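Local coordinates for protein reducing end xylose-releasing exo-oligoxylanase (Paenibacillus barengoltzii G22, PDB 5YXT) that probably hydrolyses xylo-oligosaccharides from the reducing end, releasing xylose, as a glycoside hydrolase of family 8, at residues Y13-A18 against Y22-I27; Q28-E33 against C360-A365; G103-Y108 against V186-F191. All coordinates share one frame; numbering follows the deposited sequence.

Contact 1: Y13-A18 against Y22-I27; sequences YRNLLA and YGEEAI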
loop_
_atom_site.group_PDB
_atom_site.type_symbol
_atom_site.label_atom_id
_atom_site.label_comp_id
_atom_site.label_asym_id
_atom_site.label_seq_id
_atom_site.Cartn_x
_atom_site.Cartn_y
_atom_site.Cartn_z
ATOM N N TYR C 13 -9.635 8.746 -24.730
ATOM C CA TYR C 13 -8.630 7.842 -24.200
ATOM C C TYR C 13 -7.848 8.513 -23.088
ATOM O O TYR C 13 -7.513 9.696 -23.170
ATOM C CB TYR C 13 -7.688 7.380 -25.315
ATOM C CG TYR C 13 -8.427 6.583 -26.356
ATOM C CD1 TYR C 13 -9.169 7.214 -27.356
ATOM C CD2 TYR C 13 -8.420 5.202 -26.316
ATOM C CE1 TYR C 13 -9.868 6.480 -28.293
ATOM C CE2 TYR C 13 -9.097 4.467 -27.245
ATOM C CZ TYR C 13 -9.822 5.102 -28.228
ATOM O OH TYR C 13 -10.496 4.330 -29.141
ATOM N N ARG C 14 -7.563 7.736 -22.051
ATOM C CA ARG C 14 -6.733 8.190 -20.946
ATOM C C ARG C 14 -5.273 8.260 -21.384
ATOM O O ARG C 14 -4.755 7.321 -21.994
ATOM C CB ARG C 14 -6.912 7.220 -19.777
ATOM C CG ARG C 14 -6.294 7.592 -18.447
ATOM C CD ARG C 14 -7.098 6.975 -17.264
ATOM N NE ARG C 14 -7.078 5.512 -17.238
ATOM C CZ ARG C 14 -8.001 4.744 -17.803
ATOM N NH1 ARG C 14 -9.012 5.312 -18.431
ATOM N NH2 ARG C 14 -7.922 3.409 -17.745
ATOM N N ASN C 15 -4.614 9.379 -21.101
ATOM C CA ASN C 15 -3.157 9.476 -21.221
ATOM C C ASN C 15 -2.628 9.244 -19.813
ATOM O O ASN C 15 -2.434 10.184 -19.042
ATOM C CB ASN C 15 -2.708 10.823 -21.783
ATOM C CG ASN C 15 -1.190 10.923 -21.933
ATOM O OD1 ASN C 15 -0.435 10.188 -21.286
ATOM N ND2 ASN C 15 -0.737 11.843 -22.783
ATOM N N LEU C 16 -2.408 7.967 -19.484
ATOM C CA LEU C 16 -2.089 7.593 -18.111
ATOM C C LEU C 16 -0.781 8.226 -17.648
ATOM O O LEU C 16 -0.673 8.656 -16.498
ATOM C CB LEU C 16 -2.025 6.070 -17.982
ATOM C CG LEU C 16 -2.096 5.584 -16.529
ATOM C CD1 LEU C 16 -3.315 6.167 -15.853
ATOM C CD2 LEU C 16 -2.084 4.052 -16.397
ATOM N N LEU C 17 0.225 8.290 -18.526
ATOM C CA LEU C 17 1.495 8.903 -18.137
ATOM C C LEU C 17 1.294 10.358 -17.722
ATOM O O LEU C 17 1.834 10.803 -16.704
ATOM C CB LEU C 17 2.496 8.810 -19.286
ATOM C CG LEU C 17 3.021 7.401 -19.574
ATOM C CD1 LEU C 17 3.699 7.298 -20.938
ATOM C CD2 LEU C 17 3.958 6.973 -18.475
ATOM N N ALA C 18 0.497 11.102 -18.490
ATOM C CA ALA C 18 0.237 12.494 -18.135
ATOM C C ALA C 18 -0.563 12.584 -16.846
ATOM O O ALA C 18 -0.293 13.447 -16.005
ATOM C CB ALA C 18 -0.491 13.200 -19.275
ATOM N N TYR C 22 4.008 12.642 -15.565
ATOM C CA TYR C 22 5.062 12.813 -16.549
ATOM C C TYR C 22 4.634 13.913 -17.522
ATOM O O TYR C 22 3.443 14.139 -17.753
ATOM C CB TYR C 22 5.360 11.469 -17.251
ATOM C CG TYR C 22 5.684 10.369 -16.247
ATOM C CD1 TYR C 22 4.669 9.592 -15.688
ATOM C CD2 TYR C 22 7.001 10.136 -15.828
ATOM C CE1 TYR C 22 4.945 8.610 -14.753
ATOM C CE2 TYR C 22 7.294 9.155 -14.886
ATOM C CZ TYR C 22 6.264 8.394 -14.353
ATOM O OH TYR C 22 6.522 7.420 -13.421
ATOM N N GLY C 23 5.606 14.655 -18.039
ATOM C CA GLY C 23 5.268 15.808 -18.859
ATOM C C GLY C 23 4.716 15.388 -20.209
ATOM O O GLY C 23 5.203 14.445 -20.833
ATOM N N GLU C 24 3.686 16.108 -20.667
ATOM C CA GLU C 24 3.092 15.810 -21.969
ATOM C C GLU C 24 4.143 15.856 -23.066
ATOM O O GLU C 24 4.213 14.956 -23.911
ATOM C CB GLU C 24 1.966 16.797 -22.279
ATOM C CG GLU C 24 1.124 17.171 -21.075
ATOM C CD GLU C 24 -0.256 16.563 -21.120
ATOM O OE1 GLU C 24 -1.074 16.869 -20.221
ATOM O OE2 GLU C 24 -0.525 15.786 -22.063
ATOM N N GLU C 25 4.988 16.892 -23.049
ATOM C CA GLU C 25 6.064 17.008 -24.028
ATOM C C GLU C 25 7.023 15.823 -23.948
ATOM O O GLU C 25 7.374 15.230 -24.973
ATOM N N ALA C 26 7.464 15.465 -22.737
ATOM C CA ALA C 26 8.393 14.344 -22.605
ATOM C C ALA C 26 7.753 13.032 -23.035
ATOM O O ALA C 26 8.442 12.142 -23.544
ATOM C CB ALA C 26 8.900 14.224 -21.167
ATOM N N ILE C 27 6.448 12.881 -22.815
ATOM C CA ILE C 27 5.759 11.665 -23.241
ATOM C C ILE C 27 5.808 11.537 -24.760
ATOM O O ILE C 27 6.176 10.486 -25.305
ATOM C CB ILE C 27 4.314 11.664 -22.708
ATOM C CG1 ILE C 27 4.306 11.542 -21.184
ATOM C CG2 ILE C 27 3.493 10.546 -23.325
ATOM C CD1 ILE C 27 3.068 12.119 -20.541
HETATM O O HOH W 1 1.718 13.400 -24.531
#
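Leu17 O accepts the backbone N-H of Tyr22 N at 3.1 Å and so closes the tight link between helix 16-20 and helix 24-40. Leu17 O also lies at the edge of the Tyr22 ring, in its plane, 3.2 Å from Tyr22 CD1. Leu17 CD2 reaches the same corner of the ring, while the Tyr22 hydroxyl at the far end is hydrogen-bonded to Asp342. Ile27 comes in from the next helix: its CD1 rests 3.6 Å from Leu17 CB and 3.4 Å from Ala18 N, filling the angle between the two helix starts. Asn15 caps helix 16-20, its OD1 taking the N-H of Ala18 N at 3.1 Å from above the amide plane. With CG anti to the backbone N (chi1 -179°), the Asn15 amide swings towards the second helix, where ND2 makes a weak bond to a water that donates to Glu24 O. The bent Glu24 side chain lays its carboxylate against Ala18 CB, OE2 at 3.8 Å, its plane nearly perpendicular to the Asn15 amide. Replacing Asn15 by leucine would probably leave Ala18 N without its cap and the bridging water without its partner on this side. The chemistry is thus that of a tight turn between two consecutive helices, apolar inside, with a polar, hydrated rim.

Contact 2: Q28-E33 against C360-A365; sequences QRRLDE and CLYLFA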
loop_
_atom_site.group_PDB
_atom_site.type_symbol
_atom_site.label_atom_id
_atom_site.label_comp_id
_atom_site.label_asym_id
_atom_site.label_seq_id
_atom_site.Cartn_x
_atom_site.Cartn_y
_atom_site.Cartn_z
ATOM N N GLN C 28 5.468 12.620 -25.465
ATOM C CA GLN C 28 5.500 12.617 -26.922
ATOM C C GLN C 28 6.899 12.324 -27.453
ATOM O O GLN C 28 7.055 11.594 -28.439
ATOM C CB GLN C 28 5.001 13.964 -27.454
ATOM C CG GLN C 28 3.492 14.069 -27.567
ATOM C CD GLN C 28 2.911 13.030 -28.509
ATOM O OE1 GLN C 28 1.889 12.406 -28.214
ATOM N NE2 GLN C 28 3.567 12.834 -29.648
ATOM N N ARG C 29 7.932 12.901 -26.827
ATOM C CA ARG C 29 9.296 12.669 -27.294
ATOM C C ARG C 29 9.717 11.224 -27.063
ATOM O O ARG C 29 10.384 10.627 -27.907
ATOM C CB ARG C 29 10.268 13.625 -26.599
ATOM N N ARG C 30 9.329 10.640 -25.928
ATOM C CA ARG C 30 9.647 9.238 -25.673
ATOM C C ARG C 30 9.015 8.327 -26.719
ATOM O O ARG C 30 9.666 7.407 -27.231
ATOM C CB ARG C 30 9.188 8.844 -24.274
ATOM C CG ARG C 30 9.706 7.489 -23.812
ATOM C CD ARG C 30 11.229 7.454 -23.717
ATOM N NE ARG C 30 11.698 8.110 -22.503
ATOM C CZ ARG C 30 11.569 7.609 -21.280
ATOM N NH1 ARG C 30 10.992 6.429 -21.103
ATOM N NH2 ARG C 30 12.020 8.293 -20.233
ATOM N N LEU C 31 7.742 8.564 -27.043
ATOM C CA LEU C 31 7.078 7.763 -28.066
ATOM C C LEU C 31 7.780 7.896 -29.415
ATOM O O LEU C 31 8.068 6.895 -30.085
ATOM C CB LEU C 31 5.609 8.170 -28.176
ATOM C CG LEU C 31 4.764 7.379 -29.179
ATOM C CD1 LEU C 31 4.911 5.874 -28.953
ATOM C CD2 LEU C 31 3.306 7.789 -29.086
ATOM N N ASP C 32 8.062 9.131 -29.836
ATOM C CA ASP C 32 8.698 9.324 -31.136
ATOM C C ASP C 32 10.120 8.772 -31.153
ATOM O O ASP C 32 10.539 8.183 -32.151
ATOM C CB ASP C 32 8.683 10.801 -31.519
ATOM C CG ASP C 32 7.275 11.340 -31.660
ATOM O OD1 ASP C 32 6.397 10.545 -32.058
ATOM O OD2 ASP C 32 7.039 12.538 -31.363
ATOM N N GLU C 33 10.879 8.949 -30.064
ATOM C CA GLU C 33 12.224 8.373 -30.019
ATOM C C GLU C 33 12.168 6.847 -30.052
ATOM O O GLU C 33 13.025 6.197 -30.663
ATOM C CB GLU C 33 12.976 8.846 -28.772
ATOM C CG GLU C 33 13.488 10.275 -28.834
ATOM C CD GLU C 33 13.909 10.800 -27.466
ATOM O OE1 GLU C 33 13.582 10.143 -26.452
ATOM O OE2 GLU C 33 14.572 11.866 -27.406
ATOM N N CYS C 360 8.735 -5.139 -28.909
ATOM C CA CYS C 360 7.332 -5.098 -29.327
ATOM C C CYS C 360 6.419 -4.774 -28.152
ATOM O O CYS C 360 5.533 -3.912 -28.251
ATOM C CB CYS C 360 6.917 -6.437 -29.938
ATOM S SG CYS C 360 7.695 -6.810 -31.503
ATOM N N LEU C 361 6.605 -5.485 -27.034
ATOM C CA LEU C 361 5.780 -5.252 -25.858
ATOM C C LEU C 361 6.015 -3.853 -25.306
ATOM O O LEU C 361 5.083 -3.193 -24.827
ATOM C CB LEU C 361 6.085 -6.311 -24.795
ATOM C CG LEU C 361 5.320 -7.638 -24.886
ATOM C CD1 LEU C 361 5.216 -8.119 -26.301
ATOM C CD2 LEU C 361 5.974 -8.693 -23.998
ATOM N N TYR C 362 7.257 -3.385 -25.382
ATOM C CA TYR C 362 7.603 -2.050 -24.900
ATOM C C TYR C 362 6.832 -0.967 -25.659
ATOM O O TYR C 362 6.256 -0.049 -25.054
ATOM C CB TYR C 362 9.113 -1.867 -25.039
ATOM C CG TYR C 362 9.702 -0.627 -24.436
ATOM C CD1 TYR C 362 9.493 0.622 -25.014
ATOM C CD2 TYR C 362 10.518 -0.707 -23.324
ATOM C CE1 TYR C 362 10.050 1.750 -24.477
ATOM C CE2 TYR C 362 11.091 0.430 -22.781
ATOM C CZ TYR C 362 10.849 1.651 -23.360
ATOM O OH TYR C 362 11.416 2.781 -22.823
ATOM N N LEU C 363 6.809 -1.056 -26.991
ATOM C CA LEU C 363 6.113 -0.032 -27.762
ATOM C C LEU C 363 4.608 -0.105 -27.541
ATOM O O LEU C 363 3.948 0.936 -27.429
ATOM C CB LEU C 363 6.447 -0.139 -29.249
ATOM C CG LEU C 363 5.884 1.022 -30.089
ATOM C CD1 LEU C 363 6.237 2.383 -29.508
ATOM C CD2 LEU C 363 6.360 0.986 -31.521
ATOM N N PHE C 364 4.052 -1.317 -27.458
ATOM C CA PHE C 364 2.628 -1.456 -27.163
ATOM C C PHE C 364 2.278 -0.754 -25.858
ATOM O O PHE C 364 1.287 -0.019 -25.781
ATOM C CB PHE C 364 2.233 -2.931 -27.077
ATOM C CG PHE C 364 1.927 -3.567 -28.408
ATOM C CD1 PHE C 364 1.354 -2.834 -29.435
ATOM C CD2 PHE C 364 2.185 -4.921 -28.615
ATOM C CE1 PHE C 364 1.067 -3.421 -30.653
ATOM C CE2 PHE C 364 1.887 -5.529 -29.831
ATOM C CZ PHE C 364 1.330 -4.782 -30.854
ATOM N N ALA C 365 3.084 -0.983 -24.814
ATOM C CA ALA C 365 2.833 -0.359 -23.521
ATOM C C ALA C 365 2.899 1.157 -23.620
ATOM O O ALA C 365 2.046 1.864 -23.071
ATOM C CB ALA C 365 3.838 -0.870 -22.482
#
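Leu31 and Leu363 make the apolar part of this contact, CD1 against CD1 at 3.8 Å, methyl to methyl, with the two side chains crossing at about a right angle. Both have CG anti to the backbone N (chi1 -178° and -173°), which carries the branched ends into the gap between helix 24-40 and helix 355-369 although neither CB heads straight across it. The closest CA atoms of the two segments, those of Leu31 and Leu363, are 7.9 Å apart, so the side chains bridge the gap. Around them the apolar layer continues: Leu363 also packs on Leu38 of the first helix and on Met77 of helix 68-80, and Leu31 on Tyr81.

The polar part is looser. Arg30 bends at chi2 and chi3 so that its guanidinium ends near the Tyr362 hydroxyl, yet Arg30 NH1 and Tyr362 OH remain 4.1 Å apart, too far for a hydrogen bond, and the guanidinium and ring planes are 35° apart. Each group is held by a backbone carbonyl instead, NH1 by Trp345 O and the Tyr362 hydroxyl by Thr347 O. Arg30 also makes a cation-pi contact with Trp345, so the charged group is fixed beside the tyrosine without bonding to it.

Side-chain packing between a helix near the N terminus and one near the C terminus, remote in sequence, fits the (alpha/alpha)6 barrel of family 8 glycoside hydrolases.

Contact 3: G103-Y108 against V186-F191; sequences GDNAGY and VPNCEF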
loop_
_atom_site.group_PDB
_atom_site.type_symbol
_atom_site.label_atom_id
_atom_site.label_comp_id
_atom_site.label_asym_id
_atom_site.label_seq_id
_atom_site.Cartn_x
_atom_site.Cartn_y
_atom_site.Cartn_z
ATOM N N GLY C 103 -2.901 -27.094 -48.843
ATOM C CA GLY C 103 -2.744 -27.866 -47.633
ATOM C C GLY C 103 -3.924 -27.677 -46.702
ATOM O O GLY C 103 -4.893 -26.974 -46.997
ATOM N N ASP C 104 -3.826 -28.323 -45.535
ATOM C CA ASP C 104 -4.931 -28.294 -44.580
ATOM C C ASP C 104 -5.170 -26.895 -44.022
ATOM O O ASP C 104 -6.294 -26.574 -43.612
ATOM C CB ASP C 104 -4.660 -29.269 -43.436
ATOM N N ASN C 105 -4.143 -26.047 -44.008
ATOM C CA ASN C 105 -4.244 -24.717 -43.417
ATOM C C ASN C 105 -4.331 -23.610 -44.461
ATOM O O ASN C 105 -3.972 -22.465 -44.176
ATOM C CB ASN C 105 -3.068 -24.471 -42.480
ATOM C CG ASN C 105 -3.164 -25.287 -41.221
ATOM O OD1 ASN C 105 -4.184 -25.262 -40.538
ATOM N ND2 ASN C 105 -2.100 -26.012 -40.896
ATOM N N ALA C 106 -4.813 -23.927 -45.661
ATOM C CA ALA C 106 -4.990 -22.913 -46.691
ATOM C C ALA C 106 -5.966 -21.836 -46.225
ATOM O O ALA C 106 -7.004 -22.125 -45.627
ATOM C CB ALA C 106 -5.486 -23.558 -47.985
ATOM N N GLY C 107 -5.630 -20.585 -46.505
ATOM C CA GLY C 107 -6.358 -19.457 -45.987
ATOM C C GLY C 107 -5.761 -18.882 -44.722
ATOM O O GLY C 107 -6.086 -17.749 -44.357
ATOM N N TYR C 108 -4.906 -19.637 -44.046
ATOM C CA TYR C 108 -4.145 -19.127 -42.919
ATOM C C TYR C 108 -2.753 -18.686 -43.377
ATOM O O TYR C 108 -2.357 -18.892 -44.525
ATOM C CB TYR C 108 -4.028 -20.182 -41.834
ATOM C CG TYR C 108 -5.320 -20.573 -41.158
ATOM C CD1 TYR C 108 -6.271 -19.624 -40.790
ATOM C CD2 TYR C 108 -5.568 -21.897 -40.844
ATOM C CE1 TYR C 108 -7.450 -20.004 -40.138
ATOM C CE2 TYR C 108 -6.722 -22.280 -40.200
ATOM C CZ TYR C 108 -7.659 -21.339 -39.843
ATOM O OH TYR C 108 -8.803 -21.778 -39.199
ATOM N N VAL C 186 -3.668 -23.761 -31.634
ATOM C CA VAL C 186 -3.595 -23.869 -33.094
ATOM C C VAL C 186 -4.877 -24.528 -33.580
ATOM O O VAL C 186 -5.598 -25.159 -32.794
ATOM C CB VAL C 186 -2.368 -24.682 -33.566
ATOM C CG1 VAL C 186 -1.060 -24.048 -33.094
ATOM C CG2 VAL C 186 -2.474 -26.121 -33.111
ATOM N N PRO C 187 -5.197 -24.382 -34.873
ATOM C CA PRO C 187 -6.454 -24.957 -35.376
ATOM C C PRO C 187 -6.640 -26.414 -35.014
ATOM O O PRO C 187 -7.759 -26.831 -34.712
ATOM C CB PRO C 187 -6.335 -24.765 -36.895
ATOM C CG PRO C 187 -5.535 -23.548 -37.042
ATOM C CD PRO C 187 -4.536 -23.554 -35.903
ATOM N N ASN C 188 -5.564 -27.193 -34.988
ATOM C CA ASN C 188 -5.680 -28.634 -34.831
ATOM C C ASN C 188 -5.562 -29.095 -33.386
ATOM O O ASN C 188 -5.412 -30.298 -33.148
ATOM C CB ASN C 188 -4.624 -29.332 -35.687
ATOM C CG ASN C 188 -5.003 -29.360 -37.143
ATOM O OD1 ASN C 188 -4.736 -28.415 -37.879
ATOM N ND2 ASN C 188 -5.632 -30.449 -37.570
ATOM N N CYS C 189 -5.639 -28.186 -32.418
ATOM C CA CYS C 189 -5.523 -28.580 -31.025
ATOM C C CYS C 189 -6.691 -28.033 -30.218
ATOM O O CYS C 189 -7.116 -26.886 -30.407
ATOM C CB CYS C 189 -4.186 -28.116 -30.436
ATOM S SG CYS C 189 -2.772 -29.155 -30.956
ATOM N N GLU C 190 -7.172 -28.857 -29.295
ATOM C CA GLU C 190 -8.281 -28.524 -28.402
ATOM C C GLU C 190 -7.777 -28.079 -27.037
ATOM O O GLU C 190 -8.180 -28.608 -25.997
ATOM C CB GLU C 190 -9.223 -29.713 -28.276
ATOM C CG GLU C 190 -9.857 -30.131 -29.583
ATOM C CD GLU C 190 -11.228 -29.521 -29.786
ATOM O OE1 GLU C 190 -11.420 -28.317 -29.480
ATOM O OE2 GLU C 190 -12.125 -30.260 -30.245
ATOM N N PHE C 191 -6.855 -27.118 -27.043
ATOM C CA PHE C 191 -6.511 -26.352 -25.851
ATOM C C PHE C 191 -6.160 -24.937 -26.299
ATOM O O PHE C 191 -6.231 -24.606 -27.485
ATOM C CB PHE C 191 -5.391 -27.030 -25.045
ATOM C CG PHE C 191 -4.044 -27.079 -25.741
ATOM C CD1 PHE C 191 -3.146 -26.025 -25.626
ATOM C CD2 PHE C 191 -3.650 -28.215 -26.445
ATOM C CE1 PHE C 191 -1.895 -26.080 -26.236
ATOM C CE2 PHE C 191 -2.402 -28.279 -27.051
ATOM C CZ PHE C 191 -1.527 -27.211 -26.956
HETATM O O HOH W 2 -6.062 -26.800 -39.857
#
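Pro187 sets CG against the Tyr108 ring across the gap between the two loops, and Asn188 beside it meets Asn105 through a water. The segment starts with a type I beta turn from Val186 to Cys189, closed by Cys189 N donating to Val186 O at 3.1 Å, and the two touching residues occupy its central positions. Pro187 CG lies 3.6 Å from Tyr108 CE2, approaching the ring obliquely, while the proline and tyrosine side chains run antiparallel past one another. Pro187 CG is also 4.1 Å from Asn105 OD1. Tyr108 has CG beside its backbone N (chi1 -66°), which sends the ring out to the proline, and its hydroxyl is hydrogen-bonded to Tyr173 O.

The arrangement joins two loops that connect secondary structure elements of the family 8 catalytic domain, one between helix 84-98 and strand 112-113, the other leading to helix 199-208. On the first side, consecutive turns run from Gly103 to Ala106 and from Asn105 to Tyr108, and the type II turn places Gly107 at a positive phi that suits glycine.

Asn188 follows, its OD1 turned towards Asn105 OD1. These two oxygens, Asn188 OD1 and Asn105 OD1, both acceptors, stand 4.2 Å apart with a water between them. The water donates to Asn188 OD1 at 2.9 Å; its approach to Asn105 OD1 is very short and that length is doubtful. The two amide planes are 83° apart. Asn105 ND2 is hydrogen-bonded to Asn122 O, which sets the rotation of that amide. Next comes Cys189, whose interchain disulfide has been seen in a crystal structure of this protein.

Overall arrangement
From the N terminus, contact 1 closes a short loop, with only three residues between 13-18 and 22-27, and starts helix 24-40. Contact 2 takes up the same helix directly afterwards, 28-33 following on from 22-27, and joins it to helix 355-369 near the C terminus. It thereby spans 326 residues, and contact 3, between the loops at 103-108 and 186-191, falls wholly within that span; none of the three cross. Contacts 1 and 2 are neighbours, their centres 12 Å apart, whereas contact 3 lies on the opposite side of the chain's centre, its centre about 42 Å from that of contact 1 and 33 Å from that of contact 2.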